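Local coordinates for Poly(A) ribonuclease POP2 (PDB 1UOC), which is a 3'-exoribonuclease with a preference for poly(A), a probably catalytic subunit of the yeast CCR4-NOT mRNA deadenylase complex, at residues Phe102-Asp107 / Phe139-Leu144; Ile206-Lys211 / Ala233-Leu238; Ser242-Thr247 / Ser251-Leu256; His267-Gly272 / Ala276-Val281. All blocks are in the same frame, centred on the assembly; numbering follows the deposited sequence.

In the fold
Four contacts follow one another in series along this single nuclease domain; none nests within or crosses another. Interaction 1 closes a largely helical loop, tying the end of strand 99-103 to helix 138-146. Interaction 2 brings the end of helix 200-207 to the end of helix 229-235, across a loop that is partly unmodelled. Interaction 3 is more local, folding the linker after helix 229-235 onto the first turns of helix 247-264; L253 there also packs against A233 and L238 of interaction 2. Interaction 4 joins two turns in the C-terminal tail, which packs against I206 and F210 of interaction 2. Interactions 1 and 4 lie on opposite sides of the chain's centre.

Interaction 1: residues Phe102-Asp107 / Phe139-Leu144; sequences FNFEFD and FEFSQL
F139 O is gripped by two donors, Q143 N at 2.9 Å and S142 OG at 3.0 Å, both from the same face of its carbonyl plane, in the helical turn that carries F141 to F102 and F104. No hydrogen bond passes between 102-107 and 139-144; three buried phenyl rings make the contact. F141 points an edge at the face of F102, its CE1 above the ring centre and 3.5 Å from F102 CD2, a T-shaped pair with planes at 68°. The face of F141 in turn receives the edge of F104: F104 CZ stands over its centre, and F104 CE2 reaches to 3.6 Å from F141 CG. With CG anti to the backbone N (chi1 169°), F141 extends from the helix to meet both rings. This aromatic cluster joins the end of strand 99-103 to helix 138-146 in the RNase H-like fold of the DEDD nucleases. F102 also meets the ring of F28 on helix 24-34. Without the phenyl of F102, as with an alanine here, the CE1 edge of F141 would probably lose its ring face and a gap would open toward F28. F104 also packs on L81 of strand 77-86, and its backbone oxygen is bonded to H131 of helix 128-134.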
loop_
_atom_site.group_PDB
_atom_site.type_symbol
_atom_site.label_atom_id
_atom_site.label_comp_id
_atom_site.label_asym_id
_atom_site.label_seq_id
_atom_site.Cartn_x
_atom_site.Cartn_y
_atom_site.Cartn_z
ATOM N N PHE A 102 7.945 6.007 4.755
ATOM C CA PHE A 102 9.115 6.519 4.073
ATOM C C PHE A 102 8.802 7.903 3.507
ATOM O O PHE A 102 7.807 8.093 2.810
ATOM C CB PHE A 102 9.525 5.561 2.952
ATOM C CG PHE A 102 9.866 4.167 3.430
ATOM C CD1 PHE A 102 8.868 3.207 3.602
ATOM C CD2 PHE A 102 11.180 3.821 3.711
ATOM C CE1 PHE A 102 9.177 1.923 4.045
ATOM C CE2 PHE A 102 11.504 2.537 4.157
ATOM C CZ PHE A 102 10.495 1.586 4.324
ATOM N N ASN A 103 9.653 8.872 3.818
ATOM C CA ASN A 103 9.462 10.241 3.348
ATOM C C ASN A 103 10.508 10.518 2.262
ATOM O O ASN A 103 11.706 10.378 2.490
ATOM C CB ASN A 103 9.605 11.198 4.530
ATOM C CG ASN A 103 8.613 10.894 5.654
ATOM O OD1 ASN A 103 8.943 10.218 6.633
ATOM N ND2 ASN A 103 7.391 11.385 5.508
ATOM N N PHE A 104 10.053 10.889 1.070
ATOM C CA PHE A 104 10.973 11.110 -0.037
ATOM C C PHE A 104 11.405 12.549 -0.253
ATOM O O PHE A 104 10.727 13.493 0.175
ATOM C CB PHE A 104 10.379 10.554 -1.331
ATOM C CG PHE A 104 10.136 9.079 -1.290
ATOM C CD1 PHE A 104 8.902 8.570 -0.908
ATOM C CD2 PHE A 104 11.156 8.188 -1.606
ATOM C CE1 PHE A 104 8.680 7.185 -0.844
ATOM C CE2 PHE A 104 10.948 6.805 -1.542
ATOM C CZ PHE A 104 9.707 6.305 -1.159
ATOM N N GLU A 105 12.533 12.710 -0.931
ATOM C CA GLU A 105 13.064 14.035 -1.205
ATOM C C GLU A 105 12.068 14.841 -2.016
ATOM O O GLU A 105 11.370 14.306 -2.872
ATOM C CB GLU A 105 14.401 13.945 -1.950
ATOM C CG GLU A 105 14.315 13.542 -3.410
ATOM C CD GLU A 105 15.682 13.167 -3.979
ATOM O OE1 GLU A 105 15.822 13.067 -5.216
ATOM O OE2 GLU A 105 16.617 12.962 -3.178
ATOM N N PHE A 106 12.008 16.134 -1.729
ATOM C CA PHE A 106 11.093 17.024 -2.410
ATOM C C PHE A 106 11.798 18.337 -2.734
ATOM O O PHE A 106 12.477 18.908 -1.884
ATOM C CB PHE A 106 9.879 17.274 -1.522
ATOM C CG PHE A 106 8.882 18.198 -2.124
ATOM C CD1 PHE A 106 8.174 17.831 -3.266
ATOM C CD2 PHE A 106 8.658 19.448 -1.560
ATOM C CE1 PHE A 106 7.256 18.696 -3.841
ATOM C CE2 PHE A 106 7.743 20.323 -2.126
ATOM C CZ PHE A 106 7.038 19.946 -3.272
ATOM N N ASP A 107 11.621 18.811 -3.962
ATOM C CA ASP A 107 12.253 20.045 -4.430
ATOM C C ASP A 107 11.355 21.266 -4.222
ATOM O O ASP A 107 10.355 21.437 -4.915
ATOM C CB ASP A 107 12.602 19.897 -5.913
ATOM C CG ASP A 107 12.432 18.462 -6.403
ATOM O OD1 ASP A 107 11.274 17.976 -6.439
ATOM O OD2 ASP A 107 13.452 17.811 -6.736
ATOM N N PHE A 139 15.367 6.302 -6.041
ATOM C CA PHE A 139 16.076 5.182 -6.664
ATOM C C PHE A 139 16.727 4.296 -5.592
ATOM O O PHE A 139 16.694 3.067 -5.680
ATOM C CB PHE A 139 17.165 5.663 -7.629
ATOM C CG PHE A 139 17.982 4.536 -8.209
ATOM C CD1 PHE A 139 17.433 3.684 -9.163
ATOM C CD2 PHE A 139 19.274 4.274 -7.745
ATOM C CE1 PHE A 139 18.154 2.585 -9.647
ATOM C CE2 PHE A 139 20.004 3.171 -8.226
ATOM C CZ PHE A 139 19.442 2.331 -9.172
ATOM N N GLU A 140 17.325 4.931 -4.590
ATOM C CA GLU A 140 17.985 4.221 -3.501
ATOM C C GLU A 140 16.971 3.352 -2.778
ATOM O O GLU A 140 17.266 2.218 -2.400
ATOM C CB GLU A 140 18.593 5.227 -2.522
ATOM C CG GLU A 140 19.996 4.885 -2.067
ATOM C CD GLU A 140 20.637 5.998 -1.247
ATOM O OE1 GLU A 140 20.765 7.129 -1.770
ATOM O OE2 GLU A 140 21.015 5.741 -0.081
ATOM N N PHE A 141 15.771 3.906 -2.591
ATOM C CA PHE A 141 14.682 3.203 -1.926
ATOM C C PHE A 141 14.263 1.993 -2.742
ATOM O O PHE A 141 14.129 0.897 -2.203
ATOM C CB PHE A 141 13.465 4.126 -1.746
ATOM C CG PHE A 141 12.212 3.406 -1.297
ATOM C CD1 PHE A 141 11.975 3.160 0.058
ATOM C CD2 PHE A 141 11.298 2.920 -2.237
ATOM C CE1 PHE A 141 10.852 2.439 0.472
ATOM C CE2 PHE A 141 10.175 2.200 -1.836
ATOM C CZ PHE A 141 9.955 1.958 -0.471
ATOM N N SER A 142 14.061 2.189 -4.044
ATOM C CA SER A 142 13.623 1.093 -4.899
ATOM C C SER A 142 14.655 -0.026 -4.909
ATOM O O SER A 142 14.304 -1.202 -4.940
ATOM C CB SER A 142 13.348 1.594 -6.329
ATOM O OG SER A 142 14.512 1.571 -7.137
ATOM N N GLN A 143 15.930 0.335 -4.872
ATOM C CA GLN A 143 16.983 -0.669 -4.877
ATOM C C GLN A 143 16.889 -1.502 -3.593
ATOM O O GLN A 143 16.992 -2.721 -3.632
ATOM C CB GLN A 143 18.354 0.001 -4.986
ATOM C CG GLN A 143 19.487 -0.964 -5.314
ATOM C CD GLN A 143 19.295 -1.666 -6.655
ATOM O OE1 GLN A 143 19.119 -1.017 -7.695
ATOM N NE2 GLN A 143 19.335 -2.999 -6.637
ATOM N N LEU A 144 16.688 -0.842 -2.455
ATOM C CA LEU A 144 16.566 -1.557 -1.192
ATOM C C LEU A 144 15.322 -2.466 -1.191
ATOM O O LEU A 144 15.322 -3.551 -0.588
ATOM C CB LEU A 144 16.499 -0.562 -0.036
ATOM C CG LEU A 144 17.839 0.077 0.350
ATOM C CD1 LEU A 144 17.669 1.085 1.497
ATOM C CD2 LEU A 144 18.789 -1.024 0.767
#

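Interaction 2: residues Ile206-Lys211 / Ala233-Leu238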
loop_
_atom_site.group_PDB
_atom_site.type_symbol
_atom_site.label_atom_id
_atom_site.label_comp_id
_atom_site.label_asym_id
_atom_site.label_seq_id
_atom_site.Cartn_x
_atom_site.Cartn_y
_atom_site.Cartn_z
ATOM N N ILE A 206 -16.736 -6.701 -3.604
ATOM C CA ILE A 206 -17.575 -7.816 -3.988
ATOM C C ILE A 206 -18.270 -8.435 -2.782
ATOM O O ILE A 206 -19.285 -9.108 -2.934
ATOM C CB ILE A 206 -16.796 -8.893 -4.806
ATOM C CG1 ILE A 206 -16.192 -9.951 -3.901
ATOM C CG2 ILE A 206 -15.713 -8.229 -5.638
ATOM C CD1 ILE A 206 -15.731 -11.167 -4.676
ATOM N N ILE A 207 -17.738 -8.217 -1.585
ATOM C CA ILE A 207 -18.399 -8.742 -0.390
ATOM C C ILE A 207 -19.558 -7.787 -0.139
ATOM O O ILE A 207 -20.715 -8.191 -0.047
ATOM C CB ILE A 207 -17.497 -8.703 0.869
ATOM C CG1 ILE A 207 -16.452 -9.816 0.825
ATOM C CG2 ILE A 207 -18.359 -8.833 2.122
ATOM C CD1 ILE A 207 -15.534 -9.825 2.041
ATOM N N GLN A 208 -19.213 -6.508 -0.034
ATOM C CA GLN A 208 -20.176 -5.444 0.204
ATOM C C GLN A 208 -20.832 -5.117 -1.124
ATOM O O GLN A 208 -20.861 -3.964 -1.554
ATOM C CB GLN A 208 -19.461 -4.207 0.767
ATOM C CG GLN A 208 -20.161 -3.558 1.958
ATOM C CD GLN A 208 -20.608 -4.578 2.988
ATOM O OE1 GLN A 208 -21.574 -5.306 2.767
ATOM N NE2 GLN A 208 -19.902 -4.644 4.114
ATOM N N GLU A 209 -21.349 -6.162 -1.764
ATOM C CA GLU A 209 -22.021 -6.074 -3.055
ATOM C C GLU A 209 -22.843 -7.359 -3.135
ATOM O O GLU A 209 -23.726 -7.511 -3.981
ATOM C CB GLU A 209 -20.983 -6.028 -4.183
ATOM C CG GLU A 209 -21.433 -5.358 -5.470
ATOM C CD GLU A 209 -20.265 -5.044 -6.402
ATOM O OE1 GLU A 209 -19.610 -5.993 -6.892
ATOM O OE2 GLU A 209 -19.995 -3.847 -6.643
ATOM N N PHE A 210 -22.525 -8.276 -2.225
ATOM C CA PHE A 210 -23.188 -9.569 -2.113
ATOM C C PHE A 210 -24.321 -9.439 -1.096
ATOM O O PHE A 210 -25.229 -10.272 -1.050
ATOM C CB PHE A 210 -22.195 -10.625 -1.626
ATOM C CG PHE A 210 -21.999 -11.766 -2.578
ATOM C CD1 PHE A 210 -21.477 -11.549 -3.851
ATOM C CD2 PHE A 210 -22.313 -13.067 -2.195
ATOM C CE1 PHE A 210 -21.270 -12.612 -4.728
ATOM C CE2 PHE A 210 -22.110 -14.134 -3.063
ATOM C CZ PHE A 210 -21.587 -13.908 -4.333
ATOM N N LYS A 211 -24.249 -8.396 -0.272
ATOM C CA LYS A 211 -25.263 -8.139 0.743
ATOM C C LYS A 211 -26.231 -7.065 0.260
ATOM O O LYS A 211 -27.210 -6.750 0.934
ATOM C CB LYS A 211 -24.607 -7.689 2.055
ATOM C CG LYS A 211 -23.831 -8.773 2.802
ATOM C CD LYS A 211 -24.749 -9.775 3.513
ATOM C CE LYS A 211 -25.460 -10.722 2.544
ATOM N NZ LYS A 211 -26.359 -11.688 3.243
ATOM N N ALA A 233 -13.014 -0.050 7.681
ATOM C CA ALA A 233 -12.429 -0.075 9.020
ATOM C C ALA A 233 -13.503 0.151 10.092
ATOM O O ALA A 233 -13.450 -0.449 11.165
ATOM C CB ALA A 233 -11.333 0.974 9.137
ATOM N N ASP A 234 -14.480 1.008 9.808
ATOM C CA ASP A 234 -15.548 1.242 10.776
ATOM C C ASP A 234 -16.367 -0.020 11.006
ATOM O O ASP A 234 -16.593 -0.412 12.152
ATOM C CB ASP A 234 -16.477 2.367 10.318
ATOM C CG ASP A 234 -15.808 3.719 10.359
ATOM O OD1 ASP A 234 -15.002 3.951 11.288
ATOM O OD2 ASP A 234 -16.105 4.556 9.478
ATOM N N GLU A 235 -16.805 -0.663 9.925
ATOM C CA GLU A 235 -17.601 -1.882 10.051
ATOM C C GLU A 235 -16.874 -2.961 10.847
ATOM O O GLU A 235 -17.504 -3.828 11.445
ATOM C CB GLU A 235 -17.956 -2.453 8.678
ATOM C CG GLU A 235 -18.780 -1.541 7.796
ATOM C CD GLU A 235 -19.345 -2.282 6.595
ATOM O OE1 GLU A 235 -19.914 -1.618 5.701
ATOM O OE2 GLU A 235 -19.229 -3.531 6.549
ATOM N N LEU A 236 -15.550 -2.935 10.833
ATOM C CA LEU A 236 -14.799 -3.931 11.580
ATOM C C LEU A 236 -14.622 -3.433 13.006
ATOM O O LEU A 236 -14.082 -4.128 13.869
ATOM C CB LEU A 236 -13.442 -4.180 10.923
ATOM C CG LEU A 236 -13.499 -4.975 9.619
ATOM C CD1 LEU A 236 -12.205 -4.803 8.838
ATOM C CD2 LEU A 236 -13.762 -6.436 9.945
ATOM N N GLY A 237 -15.083 -2.207 13.239
ATOM C CA GLY A 237 -14.998 -1.617 14.559
ATOM C C GLY A 237 -13.639 -1.112 15.004
ATOM O O GLY A 237 -13.287 -1.255 16.175
ATOM N N LEU A 238 -12.876 -0.524 14.088
ATOM C CA LEU A 238 -11.561 0.021 14.421
ATOM C C LEU A 238 -11.712 1.504 14.741
ATOM O O LEU A 238 -12.233 2.271 13.931
ATOM C CB LEU A 238 -10.597 -0.155 13.248
ATOM C CG LEU A 238 -9.916 -1.513 13.102
ATOM C CD1 LEU A 238 -9.588 -1.735 11.636
ATOM C CD2 LEU A 238 -8.665 -1.575 13.984
#
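Q208 and E235 carry this surface contact between them; their side chains approach from opposite directions, with Q208 NE2 at the carboxylate of E235. The amide nitrogen Q208 NE2 lies 2.8 Å from E235 OE2, but the angle is too poor for a hydrogen bond. The amide and carboxylate planes are turned 49° apart. E235 reaches out with CG anti to its carbonyl carbon (chi1 -61°) and the rest of the chain extended, whereas Q208 is bent at chi2. Q208 NE2 gives a weak hydrogen bond to Y204 OH on helix 200-207. The meeting joins two helix ends: Q208 follows the weakly bonded last turn of helix 200-207, and 229-235 stops at E235 in a Schellman motif, with G237 at positive phi. There L238 N reaches back to A233 O at 3.0 Å, and G237 N to D234 O at 2.6 Å. Q208 itself sits at the centre of an inverse gamma turn, in which E209 N bonds to I207 O at 2.7 Å; F210 N approaches that oxygen from the same face of its plane. Q208 O is held by Y227 OH, while D234 forms a salt bridge with R240. L236 and L238 pack on helix 247-264.

Interaction 3: residues Ser242-Thr247 / Ser251-Leu256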
loop_
_atom_site.group_PDB
_atom_site.type_symbol
_atom_site.label_atom_id
_atom_site.label_comp_id
_atom_site.label_asym_id
_atom_site.label_seq_id
_atom_site.Cartn_x
_atom_site.Cartn_y
_atom_site.Cartn_z
ATOM N N SER A 242 -6.003 8.921 15.076
ATOM C CA SER A 242 -5.438 9.885 14.139
ATOM C C SER A 242 -4.213 9.367 13.401
ATOM O O SER A 242 -3.893 9.843 12.308
ATOM C CB SER A 242 -5.080 11.191 14.865
ATOM O OG SER A 242 -3.940 11.029 15.701
ATOM N N ILE A 243 -3.518 8.405 14.006
ATOM C CA ILE A 243 -2.338 7.843 13.374
ATOM C C ILE A 243 -2.741 7.223 12.031
ATOM O O ILE A 243 -1.945 7.197 11.093
ATOM C CB ILE A 243 -1.676 6.774 14.273
ATOM C CG1 ILE A 243 -0.348 6.332 13.653
ATOM C CG2 ILE A 243 -2.601 5.573 14.449
ATOM C CD1 ILE A 243 0.638 7.475 13.376
ATOM N N PHE A 244 -3.986 6.750 11.947
ATOM C CA PHE A 244 -4.516 6.134 10.732
ATOM C C PHE A 244 -4.650 7.106 9.559
ATOM O O PHE A 244 -4.817 6.666 8.416
ATOM C CB PHE A 244 -5.895 5.510 10.999
ATOM C CG PHE A 244 -5.847 4.256 11.827
ATOM C CD1 PHE A 244 -6.869 3.963 12.720
ATOM C CD2 PHE A 244 -4.790 3.363 11.705
ATOM C CE1 PHE A 244 -6.841 2.792 13.490
ATOM C CE2 PHE A 244 -4.747 2.194 12.464
ATOM C CZ PHE A 244 -5.778 1.907 13.361
ATOM N N THR A 245 -4.579 8.410 9.828
ATOM C CA THR A 245 -4.720 9.416 8.768
ATOM C C THR A 245 -3.442 9.711 7.984
ATOM O O THR A 245 -3.492 10.304 6.917
ATOM C CB THR A 245 -5.266 10.752 9.329
ATOM O OG1 THR A 245 -4.343 11.282 10.287
ATOM C CG2 THR A 245 -6.607 10.535 10.001
ATOM N N THR A 246 -2.295 9.313 8.513
ATOM C CA THR A 246 -1.029 9.533 7.821
ATOM C C THR A 246 -0.842 8.425 6.792
ATOM O O THR A 246 -1.548 7.405 6.814
ATOM C CB THR A 246 0.161 9.478 8.792
ATOM O OG1 THR A 246 0.177 8.196 9.433
ATOM C CG2 THR A 246 0.053 10.577 9.848
ATOM N N THR A 247 0.118 8.610 5.899
ATOM C CA THR A 247 0.373 7.614 4.862
ATOM C C THR A 247 0.797 6.279 5.486
ATOM O O THR A 247 0.362 5.213 5.052
ATOM C CB THR A 247 1.444 8.127 3.876
ATOM O OG1 THR A 247 1.035 9.414 3.386
ATOM C CG2 THR A 247 1.613 7.165 2.691
ATOM N N SER A 251 -1.294 2.384 5.536
ATOM C CA SER A 251 -0.843 1.035 5.207
ATOM C C SER A 251 -1.184 0.163 6.403
ATOM O O SER A 251 -1.618 -0.973 6.256
ATOM C CB SER A 251 0.670 0.994 4.907
ATOM O OG SER A 251 1.460 1.272 6.063
ATOM N N LEU A 252 -1.014 0.721 7.596
ATOM C CA LEU A 252 -1.329 0.008 8.821
ATOM C C LEU A 252 -2.823 -0.361 8.908
ATOM O O LEU A 252 -3.172 -1.499 9.227
ATOM C CB LEU A 252 -0.919 0.853 10.036
ATOM C CG LEU A 252 -1.414 0.357 11.403
ATOM C CD1 LEU A 252 -0.972 -1.089 11.653
ATOM C CD2 LEU A 252 -0.881 1.293 12.485
ATOM N N LEU A 253 -3.696 0.598 8.618
ATOM C CA LEU A 253 -5.141 0.372 8.684
ATOM C C LEU A 253 -5.554 -0.702 7.694
ATOM O O LEU A 253 -6.404 -1.550 7.980
ATOM C CB LEU A 253 -5.901 1.680 8.375
ATOM C CG LEU A 253 -7.422 1.679 8.604
ATOM C CD1 LEU A 253 -7.725 1.254 10.034
ATOM C CD2 LEU A 253 -8.003 3.074 8.336
ATOM N N MET A 254 -4.944 -0.635 6.520
ATOM C CA MET A 254 -5.179 -1.560 5.422
ATOM C C MET A 254 -4.898 -2.991 5.859
ATOM O O MET A 254 -5.746 -3.871 5.729
ATOM C CB MET A 254 -4.244 -1.177 4.276
ATOM C CG MET A 254 -4.640 -1.635 2.898
ATOM S SD MET A 254 -3.410 -1.096 1.686
ATOM C CE MET A 254 -3.536 0.677 1.887
ATOM N N LEU A 255 -3.696 -3.225 6.379
ATOM C CA LEU A 255 -3.290 -4.562 6.829
ATOM C C LEU A 255 -4.150 -5.102 7.990
ATOM O O LEU A 255 -4.503 -6.281 8.024
ATOM C CB LEU A 255 -1.820 -4.528 7.251
ATOM C CG LEU A 255 -1.176 -5.858 7.613
ATOM C CD1 LEU A 255 -1.182 -6.763 6.372
ATOM C CD2 LEU A 255 0.243 -5.635 8.123
ATOM N N LEU A 256 -4.458 -4.235 8.949
ATOM C CA LEU A 256 -5.278 -4.604 10.106
ATOM C C LEU A 256 -6.638 -5.059 9.603
ATOM O O LEU A 256 -7.178 -6.079 10.030
ATOM C CB LEU A 256 -5.460 -3.382 11.014
ATOM C CG LEU A 256 -4.832 -3.279 12.404
ATOM C CD1 LEU A 256 -3.663 -4.231 12.554
ATOM C CD2 LEU A 256 -4.422 -1.818 12.630
#
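F244 is the bump and L252, L253 and L256 line the hollow that takes it, on the flank of helix 247-264. L253 CD1 sits over the middle of the ring, 3.7 Å from the F244 centroid and only 2° off its normal, a well-centred CH-pi contact. On the opposite face lies I243 CG2, displaced toward the rim, so the phenyl is held flat between two aliphatic branches. L252 CG meets the ring edge in plane, 4.0 Å from F244 CE2, and L256 CD2 approaches that end obliquely. L253 has CG anti to the backbone N (chi1 -171°), which carries its CD1 out over the ring. The packing folds the short 3-10 segment 242-245 back on the helix it precedes. T246 takes the N-cap position: its OG1 caps G249 N and also bonds to I243 O at 2.9 Å, lying in that carbonyl's plane. S251 N then makes a weak bond of 3.3 Å to T247 O, and S251 OG is paired with G248 O. This helix start borders the predicted metal site of the DEDD nuclease: T247 packs on E46, S251 packs on S44, and F244 O accepts a hydrogen bond from NE2 of Q250, itself a predicted metal ligand.

Interaction 4: residues His267-Gly272 / Ala276-Val281; sequences HKFPNG and AKYQGV
F269 and Y278, the two residues that touch, each begin a beta turn. F269 to G272 is a type I turn closed by G272 N to F269 O at 2.9 Å; Y278 to V281 is type II, with V281 N bonded to Y278 O at 3.1 Å. G280 has the positive phi (66°) that belongs to the third position of a type II turn, and at G272 a beta carbon would press on the carbonyl oxygen of N271. Q279 N, already inside the second turn, bonds back to A276 O at 2.8 Å. From these frames the two aromatic side chains cross at about a right angle. F269 brings its CE1-CZ end to one corner of the tyrosine ring, CZ lying 3.7 Å from Y278 CD1; the planes stand at 67°, an oblique aromatic pair. The pair joins two parts of the tail that follows helix 247-264 and lies over helix 200-207, where I206 packs on both rings. Cutting F269 back to an alanine is likely to leave Y278 CD1 without its partner and open a gap beside I206 and F275. Toward the sheet edge, Q279 OE1 accepts a hydrogen bond from F197 N, and Y278 rests also on L202 and I285.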
loop_
_atom_site.group_PDB
_atom_site.type_symbol
_atom_site.label_atom_id
_atom_site.label_comp_id
_atom_site.label_asym_id
_atom_site.label_seq_id
_atom_site.Cartn_x
_atom_site.Cartn_y
_atom_site.Cartn_z
ATOM N N HIS A 267 -11.523 -16.516 5.509
ATOM C CA HIS A 267 -11.113 -16.245 4.139
ATOM C C HIS A 267 -12.108 -16.652 3.052
ATOM O O HIS A 267 -11.712 -16.970 1.931
ATOM C CB HIS A 267 -9.740 -16.880 3.867
ATOM C CG HIS A 267 -9.797 -18.332 3.512
ATOM N ND1 HIS A 267 -10.047 -19.325 4.436
ATOM C CD2 HIS A 267 -9.663 -18.958 2.320
ATOM C CE1 HIS A 267 -10.070 -20.497 3.827
ATOM N NE2 HIS A 267 -9.840 -20.302 2.541
ATOM N N LYS A 268 -13.400 -16.617 3.369
ATOM C CA LYS A 268 -14.423 -16.986 2.393
ATOM C C LYS A 268 -15.370 -15.839 2.071
ATOM O O LYS A 268 -15.639 -14.977 2.912
ATOM C CB LYS A 268 -15.259 -18.159 2.906
ATOM C CG LYS A 268 -14.473 -19.397 3.280
ATOM C CD LYS A 268 -13.809 -20.018 2.073
ATOM C CE LYS A 268 -13.149 -21.334 2.437
ATOM N NZ LYS A 268 -12.485 -21.963 1.259
ATOM N N PHE A 269 -15.870 -15.826 0.842
ATOM C CA PHE A 269 -16.825 -14.809 0.438
ATOM C C PHE A 269 -18.181 -15.301 0.947
ATOM O O PHE A 269 -18.327 -16.475 1.308
ATOM C CB PHE A 269 -16.858 -14.647 -1.090
ATOM C CG PHE A 269 -15.660 -13.932 -1.655
ATOM C CD1 PHE A 269 -14.654 -14.636 -2.313
ATOM C CD2 PHE A 269 -15.518 -12.553 -1.499
ATOM C CE1 PHE A 269 -13.522 -13.979 -2.806
ATOM C CE2 PHE A 269 -14.386 -11.883 -1.987
ATOM C CZ PHE A 269 -13.390 -12.600 -2.641
ATOM N N PRO A 270 -19.182 -14.411 1.002
ATOM C CA PRO A 270 -20.512 -14.798 1.478
ATOM C C PRO A 270 -21.108 -16.055 0.833
ATOM O O PRO A 270 -22.081 -16.608 1.345
ATOM C CB PRO A 270 -21.343 -13.550 1.198
ATOM C CG PRO A 270 -20.358 -12.458 1.475
ATOM C CD PRO A 270 -19.117 -12.955 0.766
ATOM N N ASN A 271 -20.533 -16.516 -0.276
ATOM C CA ASN A 271 -21.067 -17.699 -0.945
ATOM C C ASN A 271 -20.167 -18.928 -0.856
ATOM O O ASN A 271 -20.320 -19.870 -1.637
ATOM C CB ASN A 271 -21.362 -17.382 -2.414
ATOM C CG ASN A 271 -20.123 -17.425 -3.288
ATOM O OD1 ASN A 271 -19.080 -16.863 -2.946
ATOM N ND2 ASN A 271 -20.235 -18.089 -4.432
ATOM N N GLY A 272 -19.231 -18.919 0.091
ATOM C CA GLY A 272 -18.338 -20.056 0.253
ATOM C C GLY A 272 -17.040 -19.990 -0.534
ATOM O O GLY A 272 -16.055 -20.632 -0.158
ATOM N N ALA A 276 -8.812 -16.316 -2.356
ATOM C CA ALA A 276 -7.749 -16.589 -3.309
ATOM C C ALA A 276 -8.196 -16.424 -4.748
ATOM O O ALA A 276 -7.390 -16.093 -5.617
ATOM C CB ALA A 276 -7.207 -17.991 -3.093
ATOM N N LYS A 277 -9.477 -16.653 -4.998
ATOM C CA LYS A 277 -10.025 -16.525 -6.344
ATOM C C LYS A 277 -9.686 -15.151 -6.919
ATOM O O LYS A 277 -9.595 -14.980 -8.132
ATOM C CB LYS A 277 -11.541 -16.713 -6.303
ATOM C CG LYS A 277 -12.245 -16.642 -7.652
ATOM C CD LYS A 277 -13.760 -16.638 -7.440
ATOM C CE LYS A 277 -14.534 -16.483 -8.744
ATOM N NZ LYS A 277 -15.980 -16.185 -8.497
ATOM N N TYR A 278 -9.495 -14.171 -6.047
ATOM C CA TYR A 278 -9.163 -12.829 -6.503
ATOM C C TYR A 278 -7.702 -12.433 -6.314
ATOM O O TYR A 278 -7.344 -11.267 -6.444
ATOM C CB TYR A 278 -10.072 -11.804 -5.835
ATOM C CG TYR A 278 -11.442 -11.759 -6.452
ATOM C CD1 TYR A 278 -12.397 -12.728 -6.156
ATOM C CD2 TYR A 278 -11.765 -10.773 -7.374
ATOM C CE1 TYR A 278 -13.647 -12.713 -6.775
ATOM C CE2 TYR A 278 -13.005 -10.742 -7.995
ATOM C CZ TYR A 278 -13.943 -11.713 -7.696
ATOM O OH TYR A 278 -15.164 -11.680 -8.329
ATOM N N GLN A 279 -6.859 -13.404 -6.009
ATOM C CA GLN A 279 -5.436 -13.130 -5.867
ATOM C C GLN A 279 -4.978 -12.571 -7.208
ATOM O O GLN A 279 -5.465 -12.991 -8.256
ATOM C CB GLN A 279 -4.671 -14.431 -5.557
ATOM C CG GLN A 279 -3.188 -14.260 -5.285
ATOM C CD GLN A 279 -2.397 -13.942 -6.537
ATOM O OE1 GLN A 279 -1.648 -12.958 -6.584
ATOM N NE2 GLN A 279 -2.551 -14.776 -7.563
ATOM N N GLY A 280 -4.062 -11.612 -7.169
ATOM C CA GLY A 280 -3.520 -11.026 -8.384
ATOM C C GLY A 280 -4.457 -10.222 -9.268
ATOM O O GLY A 280 -4.047 -9.728 -10.316
ATOM N N VAL A 281 -5.705 -10.067 -8.849
ATOM C CA VAL A 281 -6.672 -9.330 -9.655
ATOM C C VAL A 281 -6.590 -7.838 -9.398
ATOM O O VAL A 281 -6.780 -7.378 -8.272
ATOM C CB VAL A 281 -8.117 -9.819 -9.383
ATOM C CG1 VAL A 281 -9.107 -8.992 -10.175
ATOM C CG2 VAL A 281 -8.242 -11.291 -9.770
#